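Uricase (Bacillus fastidiosus, PDB 4R8X) catalyses the oxidation of urate to 5-hydroxyisourate, the first step on the way to (S)-allantoin in purine breakdown. Local coordinates at residues A68-S71 against M72-I76; E97-L100 against A101-H105. All coordinates share one frame; numbering follows the deposited sequence.

Interaction 1: residues A68-S71 against M72-I76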
loop_
_atom_site.group_PDB
_atom_site.type_symbol
_atom_site.label_atom_id
_atom_site.label_comp_id
_atom_site.label_asym_id
_atom_site.label_seq_id
_atom_site.Cartn_x
_atom_site.Cartn_y
_atom_site.Cartn_z
ATOM N N ALA D 68 -2.956 30.681 -4.289
ATOM C CA ALA D 68 -2.473 29.733 -3.283
ATOM C C ALA D 68 -3.116 28.368 -3.518
ATOM O O ALA D 68 -4.286 28.294 -3.891
ATOM C CB ALA D 68 -2.789 30.237 -1.886
ATOM N N THR D 69 -2.354 27.290 -3.336
ATOM C CA THR D 69 -2.907 25.954 -3.588
ATOM C C THR D 69 -4.118 25.671 -2.689
ATOM O O THR D 69 -5.099 25.054 -3.121
ATOM C CB THR D 69 -1.841 24.812 -3.501
ATOM O OG1 THR D 69 -1.371 24.676 -2.155
ATOM C CG2 THR D 69 -0.670 25.082 -4.451
ATOM N N ASP D 70 -4.066 26.155 -1.452
ATOM C CA ASP D 70 -5.192 26.004 -0.545
ATOM C C ASP D 70 -6.433 26.705 -1.105
ATOM O O ASP D 70 -7.551 26.205 -0.985
ATOM C CB ASP D 70 -4.831 26.544 0.834
ATOM C CG ASP D 70 -5.968 26.444 1.814
ATOM O OD1 ASP D 70 -6.165 25.350 2.373
ATOM O OD2 ASP D 70 -6.656 27.463 2.037
ATOM N N SER D 71 -6.228 27.860 -1.732
ATOM C CA SER D 71 -7.324 28.567 -2.381
ATOM C C SER D 71 -7.908 27.774 -3.539
ATOM O O SER D 71 -9.113 27.816 -3.776
ATOM C CB SER D 71 -6.856 29.939 -2.865
ATOM O OG SER D 71 -6.373 30.693 -1.776
ATOM N N MET D 72 -7.061 27.042 -4.255
ATOM C CA MET D 72 -7.542 26.173 -5.330
ATOM C C MET D 72 -8.460 25.092 -4.794
ATOM O O MET D 72 -9.477 24.758 -5.412
ATOM C CB MET D 72 -6.399 25.503 -6.071
ATOM C CG MET D 72 -5.418 26.438 -6.706
ATOM S SD MET D 72 -4.153 25.470 -7.541
ATOM C CE MET D 72 -2.841 26.669 -7.537
ATOM N N LYS D 73 -8.071 24.526 -3.654
ATOM C CA LYS D 73 -8.868 23.518 -2.993
ATOM C C LYS D 73 -10.244 24.078 -2.628
ATOM O O LYS D 73 -11.264 23.455 -2.905
ATOM C CB LYS D 73 -8.126 23.004 -1.758
ATOM C CG LYS D 73 -8.973 22.161 -0.816
ATOM C CD LYS D 73 -8.313 22.007 0.540
ATOM C CE LYS D 73 -8.205 23.342 1.270
ATOM N NZ LYS D 73 -9.479 23.844 1.842
ATOM N N ASN D 74 -10.270 25.274 -2.038
ATOM C CA ASN D 74 -11.530 25.925 -1.689
ATOM C C ASN D 74 -12.388 26.183 -2.923
ATOM O O ASN D 74 -13.595 25.991 -2.906
ATOM C CB ASN D 74 -11.287 27.257 -0.964
ATOM C CG ASN D 74 -10.641 27.083 0.397
ATOM O OD1 ASN D 74 -10.761 26.033 1.022
ATOM N ND2 ASN D 74 -9.969 28.135 0.877
ATOM N N PHE D 75 -11.745 26.625 -3.996
ATOM C CA PHE D 75 -12.427 26.885 -5.260
ATOM C C PHE D 75 -13.169 25.638 -5.749
ATOM O O PHE D 75 -14.351 25.703 -6.113
ATOM C CB PHE D 75 -11.389 27.320 -6.291
ATOM C CG PHE D 75 -11.963 27.945 -7.543
ATOM C CD1 PHE D 75 -12.371 27.156 -8.613
ATOM C CD2 PHE D 75 -12.038 29.326 -7.671
ATOM C CE1 PHE D 75 -12.868 27.730 -9.780
ATOM C CE2 PHE D 75 -12.533 29.903 -8.834
ATOM C CZ PHE D 75 -12.946 29.110 -9.883
ATOM N N ILE D 76 -12.481 24.495 -5.751
ATOM C CA ILE D 76 -13.071 23.278 -6.266
ATOM C C ILE D 76 -14.225 22.853 -5.380
ATOM O O ILE D 76 -15.320 22.544 -5.854
ATOM C CB ILE D 76 -12.023 22.150 -6.358
ATOM C CG1 ILE D 76 -10.952 22.499 -7.402
ATOM C CG2 ILE D 76 -12.690 20.798 -6.676
ATOM C CD1 ILE D 76 -9.704 21.638 -7.287
#
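Asp70 and Lys73 meet one helical turn apart. Lys73 CB lies 3.3 Å from Asp70 O. CG leaves opposite the main-chain nitrogen (chi1 168°), and bends at chi3 and chi4 turn the chain over toward the Asp70 carboxylate and the Asn74 amide. Lys73 CE thereby comes to 3.1 Å from Asp70 OD1, nearer than the ammonium itself: Lys73 NZ lies 3.7 Å from Asp70 OD1, a long salt bridge. The shorter bond of NZ goes to the neighbouring amide, Lys73 NZ to Asn74 OD1 at 2.7 Å, with the donor tilted 34° from the carbonyl plane. That amide stands 84° from the plane of the Asp70 carboxylate, and its ND2 is hydrogen-bonded to Tyr187 and Thr189 of the second subunit. With an alanine here instead of Lys73, Asn74 OD1 would probably lose this donor and Asp70 its lysine partner, leaving the amide held on its ND2 side alone among the bonds just described. Along the backbone, Met72 N to Ala68 O (3.1 Å) and Phe75 N to Ser71 O (2.9 Å) follow the i to i+4 pattern. Ala68 is the N-cap, which identifies the arrangement as the first turns of an alpha-helix, here at a subunit interface.

Interaction 2: residues E97-L100 against A101-H105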
loop_
_atom_site.group_PDB
_atom_site.type_symbol
_atom_site.label_atom_id
_atom_site.label_comp_id
_atom_site.label_asym_id
_atom_site.label_seq_id
_atom_site.Cartn_x
_atom_site.Cartn_y
_atom_site.Cartn_z
ATOM N N GLU D 97 -13.294 25.998 -16.540
ATOM C CA GLU D 97 -13.761 27.250 -17.131
ATOM C C GLU D 97 -13.908 28.318 -16.063
ATOM O O GLU D 97 -13.583 29.485 -16.291
ATOM C CB GLU D 97 -15.064 27.009 -17.885
ATOM C CG GLU D 97 -14.805 26.240 -19.168
ATOM C CD GLU D 97 -16.046 25.714 -19.861
ATOM O OE1 GLU D 97 -17.128 25.644 -19.239
ATOM O OE2 GLU D 97 -15.924 25.362 -21.052
ATOM N N ALA D 98 -14.369 27.914 -14.883
ATOM C CA ALA D 98 -14.542 28.851 -13.778
ATOM C C ALA D 98 -13.202 29.439 -13.329
ATOM O O ALA D 98 -13.101 30.648 -13.090
ATOM C CB ALA D 98 -15.246 28.165 -12.614
ATOM N N PHE D 99 -12.177 28.594 -13.209
ATOM C CA PHE D 99 -10.842 29.088 -12.874
ATOM C C PHE D 99 -10.384 30.130 -13.903
ATOM O O PHE D 99 -9.873 31.193 -13.539
ATOM C CB PHE D 99 -9.820 27.939 -12.834
ATOM C CG PHE D 99 -9.655 27.277 -11.487
ATOM C CD1 PHE D 99 -9.154 27.974 -10.405
ATOM C CD2 PHE D 99 -9.932 25.928 -11.335
ATOM C CE1 PHE D 99 -8.967 27.350 -9.180
ATOM C CE2 PHE D 99 -9.744 25.289 -10.120
ATOM C CZ PHE D 99 -9.269 26.006 -9.035
ATOM N N LEU D 100 -10.567 29.826 -15.189
ATOM C CA LEU D 100 -10.133 30.738 -16.247
ATOM C C LEU D 100 -10.903 32.052 -16.218
ATOM O O LEU D 100 -10.341 33.107 -16.528
ATOM C CB LEU D 100 -10.239 30.070 -17.612
ATOM C CG LEU D 100 -9.197 28.976 -17.863
ATOM C CD1 LEU D 100 -9.504 28.221 -19.137
ATOM C CD2 LEU D 100 -7.788 29.569 -17.900
ATOM N N ALA D 101 -12.175 31.997 -15.836
ATOM C CA ALA D 101 -12.982 33.213 -15.768
ATOM C C ALA D 101 -12.517 34.080 -14.613
ATOM O O ALA D 101 -12.530 35.310 -14.702
ATOM C CB ALA D 101 -14.452 32.869 -15.615
ATOM N N LYS D 102 -12.111 33.434 -13.521
ATOM C CA LYS D 102 -11.710 34.157 -12.318
ATOM C C LYS D 102 -10.309 34.763 -12.440
ATOM O O LYS D 102 -10.067 35.863 -11.963
ATOM C CB LYS D 102 -11.786 33.232 -11.100
ATOM C CG LYS D 102 -11.415 33.887 -9.792
ATOM C CD LYS D 102 -12.288 35.082 -9.510
ATOM C CE LYS D 102 -12.039 35.593 -8.105
ATOM N NZ LYS D 102 -12.958 36.716 -7.802
ATOM N N TYR D 103 -9.391 34.044 -13.077
ATOM C CA TYR D 103 -7.983 34.426 -13.082
ATOM C C TYR D 103 -7.467 34.637 -14.503
ATOM O O TYR D 103 -7.092 33.694 -15.191
ATOM C CB TYR D 103 -7.147 33.369 -12.344
ATOM C CG TYR D 103 -7.589 33.200 -10.910
ATOM C CD1 TYR D 103 -7.401 34.222 -9.988
ATOM C CD2 TYR D 103 -8.232 32.043 -10.485
ATOM C CE1 TYR D 103 -7.812 34.090 -8.675
ATOM C CE2 TYR D 103 -8.648 31.894 -9.166
ATOM C CZ TYR D 103 -8.443 32.930 -8.270
ATOM O OH TYR D 103 -8.859 32.807 -6.960
ATOM N N SER D 104 -7.429 35.898 -14.921
ATOM C CA SER D 104 -7.125 36.257 -16.303
ATOM C C SER D 104 -5.689 35.926 -16.703
ATOM O O SER D 104 -5.393 35.774 -17.883
ATOM C CB SER D 104 -7.384 37.746 -16.518
ATOM O OG SER D 104 -6.535 38.513 -15.687
ATOM N N HIS D 105 -4.807 35.810 -15.716
ATOM C CA HIS D 105 -3.387 35.549 -15.969
ATOM C C HIS D 105 -3.060 34.075 -16.241
ATOM O O HIS D 105 -1.921 33.733 -16.566
ATOM C CB HIS D 105 -2.546 36.045 -14.797
ATOM C CG HIS D 105 -2.811 35.315 -13.521
ATOM N ND1 HIS D 105 -3.885 35.606 -12.710
ATOM C CD2 HIS D 105 -2.147 34.300 -12.919
ATOM C CE1 HIS D 105 -3.871 34.805 -11.661
ATOM N NE2 HIS D 105 -2.828 33.999 -11.765
#
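The rings of Phe99 and Tyr103, four residues apart, meet obliquely. Tyr103 CE2 sits at the edge of the Phe99 ring, near its plane, and is 4.1 Å from Phe99 CD1, an apolar contact rather than a stack. One face of the tyrosine ring is taken by the preceding residue: Lys102 CG lies 3.4 Å above the plane of the Tyr103 ring, over its centre, in a CH-pi-like position. The lysine reaches this place because CG departs opposite its own main-chain nitrogen (chi1 -179°). Beyond the bend at chi2 the chain runs on extended, and NZ forms a salt bridge with Glu186 of the second subunit. The phenolic OH of Tyr103 is likewise hydrogen-bonded to Asp185 of that subunit.

The backbone bonds mark the end of the helix. Ala101 N donates to Glu97 O at 2.9 Å and Lys102 N to Ala98 O at 3.0 Å. In the last turn Phe99 O receives two donors: Tyr103 N at 2.9 Å, and Lys102 N in a weak bond with an N-H...O angle of 121°. Tyr103 is the first residue to leave helical geometry. Tyr103 CD2 also lies 3.6 Å from Phe99 O, obliquely to the ring, so one carbonyl meets both the backbone N-H and the ring of Tyr103.

Around this helix end, Phe99 stacks with Phe75 and touches Ile76, both on helix 69-82, while Ala98 and Lys102 also pack on Phe75. Val109 of strand 108-125 meets Phe99 and Leu100, and Val67, in a loop, meets Tyr103. The C-terminal turn of helix 88-102 thus lies against helix 69-82 and strand 108-125.

Overall arrangement
Interaction 1 lies at the start of helix 69-82, interaction 2 at the end of the next helix, 88-102. Their centres are about 13 Å apart, and they join directly through Phe75 and Phe99, whose rings stack with Phe75 CD1 3.3 Å from Phe99 CZ. Both are partly buried, but interaction 2 includes more exposed residues. Between its own segments, the polar side-chain contacts of interaction 1 run through Asp70, Lys73 and Asn74, while Met72, Phe75 and Ile76 face the neighbouring strands and helix; interaction 2 is chiefly aromatic and aliphatic. The apolar faces of both turn inward, whereas the polar ends of Asn74, Lys102 and Tyr103 meet the second subunit. Both lie away from the predicted urate-binding residues.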